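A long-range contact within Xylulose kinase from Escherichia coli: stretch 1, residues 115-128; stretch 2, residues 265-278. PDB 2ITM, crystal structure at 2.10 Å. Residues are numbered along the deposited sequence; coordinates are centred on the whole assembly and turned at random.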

ATOM      1  N   SER A 115      28.590 -20.135 -21.724  1.00 37.98           N
ATOM      2  CA  SER A 115      28.847 -18.795 -21.310  1.00 34.59           C
ATOM      3  C   SER A 115      28.877 -18.543 -19.838  1.00 39.87           C
ATOM      4  O   SER A 115      29.711 -17.838 -19.395  1.00 49.39           O
ATOM      5  N   ARG A 116      27.970 -19.111 -19.068  1.00 47.71           N
ATOM      6  CA  ARG A 116      27.970 -18.909 -17.630  1.00 40.59           C
ATOM      7  C   ARG A 116      29.188 -19.566 -16.994  1.00 37.58           C
ATOM      8  O   ARG A 116      29.627 -19.165 -15.969  1.00 34.19           O
ATOM      9  N   VAL A 117      29.732 -20.575 -17.640  1.00 45.63           N
ATOM     10  CA  VAL A 117      30.913 -21.258 -17.133  1.00 51.01           C
ATOM     11  C   VAL A 117      32.175 -20.429 -17.358  1.00 55.39           C
ATOM     12  O   VAL A 117      33.032 -20.378 -16.522  1.00 42.94           O
ATOM     13  N   ILE A 118      32.255 -19.792 -18.510  1.00 44.84           N
ATOM     14  CA  ILE A 118      33.386 -18.975 -18.870  1.00 46.86           C
ATOM     15  C   ILE A 118      33.358 -17.639 -18.161  1.00 44.25           C
ATOM     16  O   ILE A 118      34.352 -17.228 -17.677  1.00 49.71           O
ATOM     17  N   THR A 119      32.220 -16.985 -18.087  1.00 37.52           N
ATOM     18  CA  THR A 119      32.151 -15.679 -17.449  1.00 36.05           C
ATOM     19  C   THR A 119      31.965 -15.728 -15.949  1.00 38.41           C
ATOM     20  O   THR A 119      32.322 -14.789 -15.261  1.00 42.96           O
ATOM     21  N   GLY A 120      31.399 -16.819 -15.448  1.00 45.19           N
ATOM     22  CA  GLY A 120      31.049 -16.921 -14.046  1.00 27.90           C
ATOM     23  C   GLY A 120      29.823 -16.115 -13.711  1.00 25.48           C
ATOM     24  O   GLY A 120      29.525 -15.876 -12.558  1.00 34.34           O
ATOM     25  N   ASN A 121      29.112 -15.692 -14.740  1.00 32.56           N
ATOM     26  CA  ASN A 121      27.973 -14.820 -14.558  1.00 25.94           C
ATOM     27  C   ASN A 121      26.779 -15.211 -15.398  1.00 35.28           C
ATOM     28  O   ASN A 121      26.918 -15.812 -16.447  1.00 35.61           O
ATOM     29  N   LEU A 122      25.604 -14.843 -14.920  1.00 43.96           N
ATOM     30  CA  LEU A 122      24.442 -14.746 -15.769  1.00 40.11           C
ATOM     31  C   LEU A 122      24.419 -13.451 -16.543  1.00 41.47           C
ATOM     32  O   LEU A 122      24.724 -12.397 -16.014  1.00 33.22           O
ATOM     33  N   MET A 123      24.037 -13.555 -17.804  1.00 30.98           N
ATOM     34  CA  MET A 123      24.135 -12.453 -18.726  1.00 31.58           C
ATOM     35  C   MET A 123      23.087 -11.404 -18.420  1.00 41.50           C
ATOM     36  O   MET A 123      21.924 -11.713 -18.227  1.00 42.29           O
ATOM     37  N   MET A 124      23.524 -10.159 -18.346  1.00 35.78           N
ATOM     38  CA  MET A 124      22.642  -9.050 -18.075  1.00 26.22           C
ATOM     39  C   MET A 124      22.820  -7.987 -19.137  1.00 35.69           C
ATOM     40  O   MET A 124      23.876  -7.864 -19.723  1.00 24.72           O
ATOM     41  N   PRO A 125      21.766  -7.224 -19.370  1.00 27.45           N
ATOM     42  CA  PRO A 125      21.727  -6.251 -20.457  1.00 28.71           C
ATOM     43  C   PRO A 125      22.668  -5.107 -20.179  1.00 34.09           C
ATOM     44  O   PRO A 125      23.082  -4.429 -21.101  1.00 35.53           O
ATOM     45  N   GLY A 126      22.986  -4.909 -18.907  1.00 30.98           N
ATOM     46  CA  GLY A 126      23.949  -3.922 -18.477  1.00 33.91           C
ATOM     47  C   GLY A 126      25.376  -4.269 -18.844  1.00 33.00           C
ATOM     48  O   GLY A 126      26.229  -3.399 -18.887  1.00 31.19           O
ATOM     49  N   PHE A 127      25.628  -5.541 -19.111  1.00 25.72           N
ATOM     50  CA  PHE A 127      26.951  -6.007 -19.470  1.00 14.71           C
ATOM     51  C   PHE A 127      27.307  -5.680 -20.908  1.00 16.38           C
ATOM     52  O   PHE A 127      26.445  -5.467 -21.735  1.00 31.43           O
ATOM     53  N   THR A 128      28.593  -5.627 -21.193  1.00 26.27           N
ATOM     54  CA  THR A 128      29.095  -5.018 -22.411  1.00 18.37           C
ATOM     55  C   THR A 128      28.751  -5.850 -23.656  1.00 26.97           C
ATOM     56  O   THR A 128      28.311  -5.324 -24.661  1.00 15.72           O
ATOM     57  N   GLY A 265      39.988 -18.062  -4.521  1.00 28.45           N
ATOM     58  CA  GLY A 265      40.019 -18.207  -5.950  1.00 40.37           C
ATOM     59  C   GLY A 265      38.697 -17.940  -6.622  1.00 35.73           C
ATOM     60  O   GLY A 265      37.830 -17.271  -6.086  1.00 30.19           O
ATOM     61  N   PHE A 266      38.538 -18.489  -7.814  1.00 32.38           N
ATOM     62  CA  PHE A 266      37.367 -18.218  -8.612  1.00 34.47           C
ATOM     63  C   PHE A 266      36.177 -19.101  -8.269  1.00 45.32           C
ATOM     64  O   PHE A 266      36.271 -20.320  -8.268  1.00 39.32           O
ATOM     65  N   LEU A 267      35.055 -18.461  -7.975  1.00 41.81           N
ATOM     66  CA  LEU A 267      33.825 -19.152  -7.634  1.00 42.17           C
ATOM     67  C   LEU A 267      32.718 -18.877  -8.650  1.00 44.54           C
ATOM     68  O   LEU A 267      32.417 -17.735  -8.934  1.00 39.41           O
ATOM     69  N   SER A 268      32.127 -19.944  -9.158  1.00 55.71           N
ATOM     70  CA  SER A 268      31.016 -19.853 -10.097  1.00 56.63           C
ATOM     71  C   SER A 268      29.754 -20.521  -9.551  1.00 63.30           C
ATOM     72  O   SER A 268      29.679 -21.740  -9.442  1.00 62.92           O
ATOM     73  N   LYS A 269      28.765 -19.717  -9.194  1.00 60.41           N
ATOM     74  CA  LYS A 269      27.406 -20.204  -9.037  1.00 73.73           C
ATOM     75  C   LYS A 269      26.441 -19.228  -9.694  1.00 69.59           C
ATOM     76  O   LYS A 269      25.814 -18.419  -9.024  1.00 66.99           O
ATOM     77  N   PRO A 270      26.336 -19.316 -11.013  1.00 69.53           N
ATOM     78  CA  PRO A 270      25.352 -18.550 -11.770  1.00 80.90           C
ATOM     79  C   PRO A 270      24.044 -19.331 -11.908  1.00 91.09           C
ATOM     80  O   PRO A 270      23.990 -20.270 -12.704  1.00 92.27           O
ATOM     81  N   GLU A 271      23.018 -18.946 -11.156  1.00 84.88           N
ATOM     82  CA  GLU A 271      21.687 -19.477 -11.371  1.00 82.24           C
ATOM     83  C   GLU A 271      20.690 -18.760 -10.485  1.00 85.85           C
ATOM     84  O   GLU A 271      19.787 -19.385  -9.930  1.00105.57           O
ATOM     85  N   SER A 272      20.855 -17.452 -10.352  1.00 69.99           N
ATOM     86  CA  SER A 272      21.672 -16.895  -9.291  1.00 60.97           C
ATOM     87  C   SER A 272      21.647 -15.420  -9.688  1.00 65.15           C
ATOM     88  O   SER A 272      21.092 -15.054 -10.707  1.00 79.57           O
ATOM     89  N   ALA A 273      22.266 -14.589  -8.867  1.00 59.86           N
ATOM     90  CA  ALA A 273      22.063 -13.151  -8.869  1.00 63.77           C
ATOM     91  C   ALA A 273      23.284 -12.777  -8.040  1.00 62.91           C
ATOM     92  O   ALA A 273      23.412 -11.653  -7.570  1.00 52.88           O
ATOM     93  N   VAL A 274      24.181 -13.731  -7.859  1.00 30.24           N
ATOM     94  CA  VAL A 274      25.506 -13.384  -7.431  1.00 32.23           C
ATOM     95  C   VAL A 274      26.444 -13.265  -8.612  1.00 26.42           C
ATOM     96  O   VAL A 274      26.522 -14.140  -9.453  1.00 37.11           O
ATOM     97  N   HIS A 275      27.156 -12.163  -8.674  1.00 25.94           N
ATOM     98  CA  HIS A 275      28.146 -11.990  -9.707  1.00 32.59           C
ATOM     99  C   HIS A 275      29.556 -12.323  -9.276  1.00 34.52           C
ATOM    100  O   HIS A 275      29.937 -12.098  -8.147  1.00 30.06           O
ATOM    101  N   SER A 276      30.302 -12.893 -10.208  1.00 28.83           N
ATOM    102  CA  SER A 276      31.659 -13.307  -9.961  1.00 24.92           C
ATOM    103  C   SER A 276      32.605 -12.672 -10.968  1.00 34.27           C
ATOM    104  O   SER A 276      32.463 -12.851 -12.168  1.00 26.77           O
ATOM    105  N   PHE A 277      33.548 -11.908 -10.461  1.00 22.65           N
ATOM    106  CA  PHE A 277      34.528 -11.220 -11.277  1.00 19.18           C
ATOM    107  C   PHE A 277      35.937 -11.378 -10.754  1.00 21.82           C
ATOM    108  O   PHE A 277      36.148 -11.798  -9.623  1.00 29.79           O
ATOM    109  N   CYS A 278      36.907 -10.998 -11.570  1.00 24.31           N
ATOM    110  CA  CYS A 278      38.246 -10.761 -11.084  1.00 20.22           C
ATOM    111  C   CYS A 278      38.270  -9.563 -10.142  1.00 21.43           C
ATOM    112  O   CYS A 278      37.503  -8.636 -10.302  1.00 25.60           O
TER

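Stretch 2 meets the end of a helix and the loop beyond it. Phe266, chi1 t, points toward stretch 1 and brings its ring edge to Gly120, with CZ 3.7 Å from Gly120 CA. Gly120 has positive phi, which favours glycine, and a CB here would lie only 2.6 Å from Phe266 CZ, so the ring occupies space that a side chain would need. Leu267 points away, but Ser268, chi1 t, points in and sets OG 3.5 Å from Gly120 CA; its small side chain suits this close backbone approach.

After Lys269, which points away, Pro270 packs a compact apolar ring against the helix end and the loop that follows it, although it is poorly ordered: its CG lies 3.8 Å from Arg116 CB and its CB 4.0 Å from Leu122 N. That same amide donates to water 1 (Leu122 N to water O, 2.9 Å), which in turn donates to Val274 O (2.9 Å), bridging the two backbones while the Val274 side chain points away.

His275 starts sideways, but chi1 m carries its ring inward. The edge of Phe127, also m, meets its face, with Phe127 CZ 3.7 Å from His275 NE2. Ser276, chi1 t, sets its CB 3.6 Å from Gly120 O, while its OG donates to Leu267 O (2.7 Å) within its own stretch. Phe277, chi1 m, extends the aromatic cluster: its CZ is 4.4 Å from Phe127 CZ.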

ATOM      1  CB  SER A 115      27.985 -17.821 -22.039  1.00 33.89           C
ATOM      2  OG  SER A 115      26.892 -17.465 -21.267  1.00 59.90           O
ATOM      3  CB  ARG A 116      26.650 -19.353 -16.969  1.00 53.68           C
ATOM      4  CG  ARG A 116      25.331 -18.788 -17.590  1.00 49.23           C
ATOM      5  CD  ARG A 116      24.028 -19.027 -16.794  1.00 44.94           C
ATOM      6  NE  ARG A 116      22.861 -18.490 -17.478  1.00 74.73           N
ATOM      7  CZ  ARG A 116      21.587 -18.771 -17.206  1.00 87.23           C
ATOM      8  NH1 ARG A 116      21.261 -19.604 -16.239  1.00109.57           N
ATOM      9  NH2 ARG A 116      20.624 -18.216 -17.908  1.00 52.76           N
ATOM     10  CB  VAL A 117      31.133 -22.626 -17.796  1.00 56.51           C
ATOM     11  CG1 VAL A 117      32.543 -22.968 -17.778  1.00 55.05           C
ATOM     12  CG2 VAL A 117      30.409 -23.680 -17.095  1.00 46.71           C
ATOM     13  CB  ILE A 118      33.467 -18.763 -20.406  1.00 52.41           C
ATOM     14  CG1 ILE A 118      33.528 -20.077 -21.170  1.00 50.92           C
ATOM     15  CG2 ILE A 118      34.647 -17.957 -20.806  1.00 39.77           C
ATOM     16  CD1 ILE A 118      33.298 -19.898 -22.595  1.00 31.87           C
ATOM     17  CB  THR A 119      31.075 -14.799 -18.056  1.00 42.38           C
ATOM     18  OG1 THR A 119      29.793 -15.347 -17.769  1.00 49.71           O
ATOM     19  CG2 THR A 119      31.155 -14.799 -19.555  1.00 25.60           C
ATOM     20  CB  ASN A 121      28.346 -13.373 -14.838  1.00 30.60           C
ATOM     21  CG  ASN A 121      29.270 -12.819 -13.812  1.00 36.05           C
ATOM     22  OD1 ASN A 121      30.459 -12.698 -14.041  1.00 38.81           O
ATOM     23  ND2 ASN A 121      28.732 -12.503 -12.663  1.00 41.31           N
ATOM     24  CB  LEU A 122      23.160 -14.902 -14.957  1.00 41.84           C
ATOM     25  CG  LEU A 122      21.995 -15.532 -15.716  1.00 52.42           C
ATOM     26  CD1 LEU A 122      21.596 -16.857 -15.116  1.00 71.44           C
ATOM     27  CD2 LEU A 122      20.814 -14.595 -15.819  1.00 48.72           C
ATOM     28  CB  MET A 123      24.005 -12.957 -20.153  1.00 37.77           C
ATOM     29  CG  MET A 123      24.326 -11.933 -21.203  1.00 41.46           C
ATOM     30  SD  MET A 123      26.051 -11.485 -21.297  1.00 38.59           S
ATOM     31  CE  MET A 123      26.735 -13.015 -21.885  1.00 23.81           C
ATOM     32  CB  MET A 124      22.958  -8.449 -16.718  1.00 31.85           C
ATOM     33  CG  MET A 124      22.944  -9.440 -15.593  1.00 53.97           C
ATOM     34  SD  MET A 124      21.297  -9.738 -14.950  1.00 63.62           S
ATOM     35  CE  MET A 124      21.127  -8.360 -13.833  1.00 83.11           C
ATOM     36  CB  PRO A 125      20.290  -5.750 -20.418  1.00 24.27           C
ATOM     37  CG  PRO A 125      19.545  -6.816 -19.829  1.00 43.06           C
ATOM     38  CD  PRO A 125      20.427  -7.572 -18.894  1.00 30.49           C
ATOM     39  CB  PHE A 127      27.084  -7.501 -19.222  1.00 26.80           C
ATOM     40  CG  PHE A 127      26.910  -7.903 -17.786  1.00 26.23           C
ATOM     41  CD1 PHE A 127      26.767  -9.230 -17.441  1.00 36.93           C
ATOM     42  CD2 PHE A 127      26.895  -6.963 -16.784  1.00 30.50           C
ATOM     43  CE1 PHE A 127      26.605  -9.604 -16.141  1.00 26.74           C
ATOM     44  CE2 PHE A 127      26.732  -7.328 -15.491  1.00 29.32           C
ATOM     45  CZ  PHE A 127      26.584  -8.647 -15.162  1.00 24.65           C
ATOM     46  CB  THR A 128      30.609  -4.801 -22.300  1.00 33.24           C
ATOM     47  OG1 THR A 128      30.932  -4.335 -20.991  1.00 19.23           O
ATOM     48  CG2 THR A 128      31.042  -3.670 -23.190  1.00 26.35           C
ATOM     49  CB  PHE A 266      37.697 -18.311 -10.086  1.00 39.03           C
ATOM     50  CG  PHE A 266      36.519 -18.150 -10.972  1.00 24.85           C
ATOM     51  CD1 PHE A 266      35.706 -17.060 -10.848  1.00 38.33           C
ATOM     52  CD2 PHE A 266      36.234 -19.085 -11.924  1.00 53.05           C
ATOM     53  CE1 PHE A 266      34.629 -16.913 -11.657  1.00 37.58           C
ATOM     54  CE2 PHE A 266      35.161 -18.936 -12.737  1.00 31.39           C
ATOM     55  CZ  PHE A 266      34.354 -17.854 -12.606  1.00 37.13           C
ATOM     56  CB  LEU A 267      33.362 -18.743  -6.242  1.00 42.23           C
ATOM     57  CG  LEU A 267      34.120 -19.343  -5.068  1.00 44.29           C
ATOM     58  CD1 LEU A 267      33.589 -18.817  -3.780  1.00 36.46           C
ATOM     59  CD2 LEU A 267      34.009 -20.845  -5.107  1.00 41.48           C
ATOM     60  CB  SER A 268      31.404 -20.499 -11.417  1.00 63.64           C
ATOM     61  OG  SER A 268      30.618 -20.012 -12.481  1.00 55.73           O
ATOM     62  CB  LYS A 269      27.057 -20.371  -7.552  1.00 84.49           C
ATOM     63  CG  LYS A 269      26.017 -21.443  -7.267  1.00 88.96           C
ATOM     64  CD  LYS A 269      26.279 -22.168  -5.950  1.00 82.38           C
ATOM     65  CE  LYS A 269      25.742 -21.381  -4.760  1.00 70.94           C
ATOM     66  NZ  LYS A 269      24.380 -21.774  -4.335  1.00 43.84           N
ATOM     67  CB  PRO A 270      26.016 -18.428 -13.136  1.00 80.46           C
ATOM     68  CG  PRO A 270      26.950 -19.617 -13.219  1.00 74.38           C
ATOM     69  CD  PRO A 270      27.026 -20.279 -11.878  1.00 68.23           C
ATOM     70  CB  GLU A 271      21.658 -20.978 -11.085  1.00 88.23           C
ATOM     71  CG  GLU A 271      22.792 -21.760 -11.724  1.00 93.47           C
ATOM     72  CD  GLU A 271      23.980 -21.919 -10.799  1.00108.77           C
ATOM     73  OE1 GLU A 271      23.899 -21.437  -9.654  1.00 77.45           O
ATOM     74  OE2 GLU A 271      24.992 -22.523 -11.212  1.00 73.04           O
ATOM     75  CB  SER A 272      22.877 -17.801  -9.033  1.00 70.56           C
ATOM     76  OG  SER A 272      23.830 -17.186  -8.192  1.00 56.95           O
ATOM     77  CB  ALA A 273      20.888 -12.283  -8.492  1.00 66.21           C
ATOM     78  CB  VAL A 274      26.032 -14.354  -6.386  1.00 35.34           C
ATOM     79  CG1 VAL A 274      27.394 -13.945  -5.940  1.00 43.22           C
ATOM     80  CG2 VAL A 274      25.113 -14.383  -5.222  1.00 35.53           C
ATOM     81  CB  HIS A 275      28.047 -10.610 -10.306  1.00 32.63           C
ATOM     82  CG  HIS A 275      26.777 -10.395 -11.047  1.00 38.69           C
ATOM     83  ND1 HIS A 275      25.941  -9.334 -10.802  1.00 44.03           N
ATOM     84  CD2 HIS A 275      26.174 -11.142 -11.995  1.00 37.54           C
ATOM     85  CE1 HIS A 275      24.889  -9.420 -11.587  1.00 41.20           C
ATOM     86  NE2 HIS A 275      25.004 -10.510 -12.320  1.00 57.40           N
ATOM     87  CB  SER A 276      31.767 -14.831  -9.986  1.00 36.92           C
ATOM     88  OG  SER A 276      33.086 -15.265  -9.768  1.00 30.25           O
ATOM     89  CB  PHE A 277      34.200  -9.735 -11.359  1.00 27.68           C
ATOM     90  CG  PHE A 277      32.858  -9.427 -11.909  1.00 16.04           C
ATOM     91  CD1 PHE A 277      31.970  -8.658 -11.199  1.00 17.19           C
ATOM     92  CD2 PHE A 277      32.490  -9.883 -13.151  1.00 28.18           C
ATOM     93  CE1 PHE A 277      30.744  -8.368 -11.703  1.00 16.99           C
ATOM     94  CE2 PHE A 277      31.264  -9.585 -13.666  1.00 24.73           C
ATOM     95  CZ  PHE A 277      30.390  -8.823 -12.948  1.00 25.65           C
ATOM     96  CB  CYS A 278      39.231 -10.583 -12.246  1.00 24.53           C
ATOM     97  SG  CYS A 278      39.386 -11.965 -13.382  1.00 29.91           S
TER
HETATM   98  O   HOH W   1      25.412 -14.381 -12.069  1.00 32.49           O